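Local coordinates for protein antibiotic biosynthesis monooxygenase (Thermus thermophilus, PDB 1IUJ) that is of unestablished function but may, like others of the antibiotic biosynthesis monooxygenase family, act as a monooxygenase, and can bind zinc ions, at residues Gln17-Phe22 / Val40-Asn45; Arg27-Met32 / Thr54-Glu59. All blocks are in the same frame, centred on the assembly; numbering follows the deposited sequence.

Interaction 1. Residues Gln17-Phe22 / Val40-Asn45; sequences QFEEAF and VLRPKN
Val-40 meets Phe-22 and Phe-18 where helix 15-29 lies over strand 35-43, helix on sheet as in the dimeric alpha-beta barrel (ferredoxin-like) fold of this family. Each methyl of the valine serves a different ring. CG2 lies 3.5 Å from Phe-22 CD2 and 3.9 Å from Phe-22 CE2, approaching obliquely, nearest the CD2-CE2 bond. CG1 reaches the edge of the other phenylalanine, near the ring plane, at 4.2 Å from Phe-18 CE2. Both rings come from the same flank of the helix, one turn apart, and each swings away from its own backbone N (chi1 -155° in Phe-22). The contact of Val-40 with the two rings is carried by carbon atoms alone.

Beyond this apolar centre the axes of residues 17-22 and 40-43 run almost antiparallel (172°) and approach to 10.7 Å, a gap that the side chains bridge. Tyr-50 of the adjacent strand meets the Phe-18 ring and also touches Val-40, while Val-52 packs on Phe-22. Residues 40-43 pair with a strand of the second subunit, so the sheet beneath the helix continues across the dimer interface.

Toward the exposed margin, Glu-19 extends its carboxylate past Arg-42, with the carboxylate and guanidinium planes 43° apart. These opposite charges probably attract, but they do not form a salt bridge: the stronger partner of Glu-19 OE2 is the hydroxyl of Tyr-50, to which it is hydrogen-bonded. Against the arginine, OE2 stands 4.1 Å from Arg-42 CD and 4.5 Å from Arg-42 NH1.

Interaction 2. Residues Arg27-Met32 / Thr54-Glu59; sequences RLVDRM and TLWESE
Trp-56, at the end of strand 50-56, directs the six-membered part of its indole at Val-29 and Met-32, in the C-terminal part of helix 15-29 and the turn that follows, on the helix-covered face of the sheet in this ferredoxin-like fold. The contact between the segments is apolar throughout. Val-29 CG2 comes closest, 3.6 Å from Trp-56 CH2 and 3.8 Å from Trp-56 CZ2, reaching the benzo ring obliquely. This methyl is carried away from the valine's backbone N, whereas CG1 sits between that N and the carbonyl carbon (chi1 76°). Met-32 adds a second touch by its CB methylene, which lies at the indole edge, near the ring plane, 4.1 Å from both CH2 and CZ3 of Trp-56. The chain beyond bends at chi2 and chi3; the nearest approach is at CB.

The two residues are the ends of a type I beta turn, closed by Met-32 N to Val-29 O at 3.1 Å. Trp-65 of helix 59-66 touches Val-29 and Met-32 and meets the Trp-56 ring with their planes about 35° apart, extending the apolar cluster.

Polar bonds of these segments go to other partners: Ser-58 caps helix 59-66, its OG hydrogen-bonded to Ala-61 N, and Glu-59 makes a salt bridge with Lys-44 of the second subunit. With no hydrogen bond or charge pair joining the two segments, their direct hold on each other rests on dispersion and on withdrawing apolar surface from water, so in this contact the fit of the surfaces, not a directional bond, probably holds the indole.

Overall arrangement
Both interactions join helix 15-29 to one antiparallel sheet, interaction 1 through strand 35-43 and interaction 2 through the neighbouring strand 50-56. Their centres are 19 Å apart, on opposite sides of the chain's centre, and their segments alternate along the sequence. Each is buried and mainly apolar, but aliphatic and aromatic roles are exchanged: in interaction 1 the helix supplies the rings and the strand the methyls; in interaction 2 the strand supplies the ring, and the helix end and its turn the aliphatic groups. Interaction 1 also has a charged, solvent-facing margin and a strand paired with the second subunit. Interaction 2 instead adjoins helix 59-66, whose Glu-60 is a zinc-binding residue of this protein.

Interaction 1. Residues Gln17-Phe22 / Val40-Asn45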
# COMPACT_ATOMS: atom_id res chain seq x y z
N GLN B 17 18.70 -10.50 1.06
CA GLN B 17 18.29 -11.80 1.53
C GLN B 17 16.78 -11.83 1.78
O GLN B 17 16.13 -12.83 1.45
CB GLN B 17 19.05 -12.20 2.79
CG GLN B 17 18.91 -13.68 3.11
CD GLN B 17 19.23 -14.02 4.54
OE1 GLN B 17 19.95 -13.28 5.21
NE2 GLN B 17 18.68 -15.12 5.03
N PHE B 18 16.24 -10.74 2.34
CA PHE B 18 14.81 -10.60 2.56
C PHE B 18 14.09 -10.71 1.22
O PHE B 18 13.12 -11.46 1.10
CB PHE B 18 14.48 -9.26 3.23
CG PHE B 18 13.02 -8.97 3.29
CD1 PHE B 18 12.27 -9.48 4.33
CD2 PHE B 18 12.38 -8.23 2.28
CE1 PHE B 18 10.90 -9.24 4.40
CE2 PHE B 18 11.02 -7.98 2.33
CZ PHE B 18 10.27 -8.49 3.40
N GLU B 19 14.56 -9.99 0.21
CA GLU B 19 13.91 -10.02 -1.10
C GLU B 19 13.95 -11.42 -1.73
O GLU B 19 12.96 -11.87 -2.32
CB GLU B 19 14.52 -8.97 -2.04
CG GLU B 19 14.12 -7.54 -1.69
CD GLU B 19 14.62 -6.52 -2.70
OE1 GLU B 19 14.84 -6.87 -3.88
OE2 GLU B 19 14.77 -5.35 -2.30
N GLU B 20 15.09 -12.09 -1.58
CA GLU B 20 15.34 -13.42 -2.15
C GLU B 20 14.42 -14.40 -1.46
O GLU B 20 13.75 -15.20 -2.11
CB GLU B 20 16.81 -13.83 -1.91
CG GLU B 20 17.53 -14.50 -3.09
CD GLU B 20 19.06 -14.52 -2.93
OE1 GLU B 20 19.74 -15.37 -3.59
OE2 GLU B 20 19.61 -13.70 -2.16
N ALA B 21 14.34 -14.29 -0.13
CA ALA B 21 13.44 -15.10 0.66
C ALA B 21 11.97 -14.83 0.30
O ALA B 21 11.19 -15.77 0.15
CB ALA B 21 13.70 -14.90 2.17
N PHE B 22 11.59 -13.57 0.14
CA PHE B 22 10.20 -13.26 -0.21
C PHE B 22 9.75 -13.55 -1.65
O PHE B 22 8.54 -13.63 -1.94
CB PHE B 22 9.78 -11.86 0.19
CG PHE B 22 8.31 -11.77 0.37
CD1 PHE B 22 7.75 -11.68 1.64
CD2 PHE B 22 7.46 -11.90 -0.74
CE1 PHE B 22 6.37 -11.65 1.78
CE2 PHE B 22 6.07 -11.89 -0.62
CZ PHE B 22 5.53 -11.77 0.65
N VAL B 40 6.08 -6.49 -3.57
CA VAL B 40 7.00 -6.22 -2.50
C VAL B 40 7.61 -4.85 -2.78
O VAL B 40 8.10 -4.58 -3.88
CB VAL B 40 8.10 -7.29 -2.40
CG1 VAL B 40 9.02 -6.99 -1.20
CG2 VAL B 40 7.48 -8.74 -2.34
N LEU B 41 7.54 -3.99 -1.77
CA LEU B 41 7.83 -2.56 -1.93
C LEU B 41 9.01 -2.17 -1.06
O LEU B 41 8.96 -2.27 0.16
CB LEU B 41 6.58 -1.75 -1.56
CG LEU B 41 5.32 -2.03 -2.32
CD1 LEU B 41 4.19 -1.18 -1.77
CD2 LEU B 41 5.47 -1.77 -3.83
N ARG B 42 10.10 -1.74 -1.70
CA ARG B 42 11.30 -1.29 -0.98
C ARG B 42 11.16 0.20 -0.64
O ARG B 42 10.82 0.98 -1.54
CB ARG B 42 12.55 -1.48 -1.86
CG ARG B 42 13.87 -1.12 -1.16
CD ARG B 42 15.07 -1.22 -2.10
NE ARG B 42 14.90 -0.36 -3.25
CZ ARG B 42 15.39 -0.62 -4.46
NH1 ARG B 42 16.12 -1.72 -4.68
NH2 ARG B 42 15.15 0.22 -5.46
N PRO B 43 11.42 0.59 0.61
CA PRO B 43 11.24 1.99 1.03
C PRO B 43 12.28 2.88 0.36
O PRO B 43 13.40 2.45 0.11
CB PRO B 43 11.46 1.93 2.54
CG PRO B 43 12.45 0.74 2.73
CD PRO B 43 11.94 -0.26 1.72
N LYS B 44 11.91 4.12 0.09
CA LYS B 44 12.88 5.10 -0.41
C LYS B 44 14.02 5.33 0.60
O LYS B 44 15.21 5.43 0.19
CB LYS B 44 12.16 6.43 -0.75
CG LYS B 44 13.06 7.46 -1.42
CD LYS B 44 12.67 7.70 -2.89
CE LYS B 44 13.33 6.72 -3.87
NZ LYS B 44 12.50 5.49 -4.09
N ASN B 45 13.67 5.40 1.88
CA ASN B 45 14.66 5.54 2.95
C ASN B 45 14.83 4.20 3.66
O ASN B 45 13.84 3.65 4.16
CB ASN B 45 14.21 6.64 3.94
CG ASN B 45 14.85 6.50 5.34
OD1 ASN B 45 16.03 6.18 5.49
ND2 ASN B 45 14.03 6.73 6.36

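Interaction 2. Residues Arg27-Met32 / Thr54-Glu59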
# COMPACT_ATOMS: atom_id res chain seq x y z
N ARG B 27 5.71 -17.01 -4.74
CA ARG B 27 5.49 -18.23 -5.52
C ARG B 27 4.39 -19.13 -4.92
O ARG B 27 3.55 -19.67 -5.64
CB ARG B 27 6.80 -19.02 -5.72
CG ARG B 27 7.68 -18.43 -6.82
CD ARG B 27 9.13 -18.89 -6.78
NE ARG B 27 9.40 -20.06 -7.63
CZ ARG B 27 9.82 -21.24 -7.18
NH1 ARG B 27 10.05 -22.23 -8.04
NH2 ARG B 27 10.02 -21.45 -5.87
N LEU B 28 4.38 -19.26 -3.60
CA LEU B 28 3.44 -20.16 -2.93
C LEU B 28 2.01 -19.63 -2.87
O LEU B 28 1.07 -20.42 -2.74
CB LEU B 28 3.94 -20.49 -1.51
CG LEU B 28 5.10 -21.48 -1.40
CD1 LEU B 28 5.82 -21.33 -0.09
CD2 LEU B 28 4.58 -22.91 -1.56
N VAL B 29 1.84 -18.31 -2.97
CA VAL B 29 0.51 -17.68 -2.91
C VAL B 29 -0.20 -17.61 -4.28
O VAL B 29 -1.39 -17.35 -4.34
CB VAL B 29 0.57 -16.27 -2.27
CG1 VAL B 29 1.13 -15.23 -3.25
CG2 VAL B 29 -0.81 -15.83 -1.74
N ASP B 30 0.53 -17.88 -5.36
CA ASP B 30 -0.03 -17.73 -6.73
C ASP B 30 -1.30 -18.53 -7.07
O ASP B 30 -2.20 -18.03 -7.77
CB ASP B 30 1.04 -18.00 -7.79
CG ASP B 30 1.93 -16.79 -8.02
OD1 ASP B 30 2.89 -16.90 -8.82
OD2 ASP B 30 1.77 -15.69 -7.45
N ARG B 31 -1.38 -19.78 -6.62
CA ARG B 31 -2.51 -20.61 -6.99
C ARG B 31 -3.67 -20.42 -6.02
O ARG B 31 -4.72 -21.03 -6.15
CB ARG B 31 -2.10 -22.09 -7.06
CG ARG B 31 -1.87 -22.59 -8.49
CD ARG B 31 -0.73 -23.59 -8.63
NE ARG B 31 -1.17 -24.87 -9.18
CZ ARG B 31 -0.36 -25.79 -9.70
NH1 ARG B 31 0.94 -25.57 -9.76
NH2 ARG B 31 -0.86 -26.93 -10.17
N MET B 32 -3.46 -19.55 -5.02
CA MET B 32 -4.41 -19.45 -3.93
C MET B 32 -5.75 -18.91 -4.40
O MET B 32 -5.82 -17.90 -5.09
CB MET B 32 -3.86 -18.61 -2.75
CG MET B 32 -2.69 -19.24 -2.00
SD MET B 32 -3.05 -20.88 -1.37
CE MET B 32 -4.66 -20.59 -0.45
N THR B 54 -0.66 -7.19 -0.52
CA THR B 54 -1.32 -8.31 -1.17
C THR B 54 -2.77 -8.00 -1.38
O THR B 54 -3.43 -7.47 -0.47
CB THR B 54 -1.15 -9.57 -0.34
OG1 THR B 54 0.24 -9.82 -0.11
CG2 THR B 54 -1.65 -10.82 -1.15
N LEU B 55 -3.24 -8.23 -2.60
CA LEU B 55 -4.61 -7.95 -3.01
C LEU B 55 -5.38 -9.25 -3.10
O LEU B 55 -4.91 -10.19 -3.73
CB LEU B 55 -4.62 -7.28 -4.40
CG LEU B 55 -4.34 -5.78 -4.49
CD1 LEU B 55 -2.96 -5.42 -3.92
CD2 LEU B 55 -4.45 -5.41 -5.99
N TRP B 56 -6.54 -9.28 -2.46
CA TRP B 56 -7.39 -10.48 -2.37
C TRP B 56 -8.82 -10.17 -2.82
O TRP B 56 -9.30 -9.06 -2.66
CB TRP B 56 -7.45 -10.91 -0.89
CG TRP B 56 -6.13 -11.46 -0.35
CD1 TRP B 56 -5.22 -10.83 0.46
CD2 TRP B 56 -5.64 -12.79 -0.53
NE1 TRP B 56 -4.17 -11.67 0.73
CE2 TRP B 56 -4.41 -12.89 0.15
CE3 TRP B 56 -6.13 -13.91 -1.22
CZ2 TRP B 56 -3.64 -14.06 0.15
CZ3 TRP B 56 -5.36 -15.08 -1.22
CH2 TRP B 56 -4.15 -15.14 -0.53
N GLU B 57 -9.53 -11.18 -3.35
CA GLU B 57 -10.93 -10.99 -3.71
C GLU B 57 -11.81 -10.62 -2.51
O GLU B 57 -12.81 -9.90 -2.65
CB GLU B 57 -11.46 -12.29 -4.34
CG GLU B 57 -12.83 -12.22 -4.96
CD GLU B 57 -12.72 -11.99 -6.45
OE1 GLU B 57 -12.55 -10.81 -6.83
OE2 GLU B 57 -12.75 -12.98 -7.23
N SER B 58 -11.43 -11.12 -1.33
CA SER B 58 -12.18 -10.89 -0.10
C SER B 58 -11.34 -11.15 1.12
O SER B 58 -10.33 -11.82 1.04
CB SER B 58 -13.41 -11.81 -0.03
OG SER B 58 -13.03 -13.18 0.15
N GLU B 59 -11.80 -10.64 2.26
CA GLU B 59 -11.17 -10.98 3.53
C GLU B 59 -11.17 -12.50 3.79
O GLU B 59 -10.20 -13.04 4.31
CB GLU B 59 -11.83 -10.18 4.65
CG GLU B 59 -11.23 -10.44 6.02
CD GLU B 59 -11.85 -9.59 7.12
OE1 GLU B 59 -12.73 -8.74 6.86
OE2 GLU B 59 -11.46 -9.83 8.25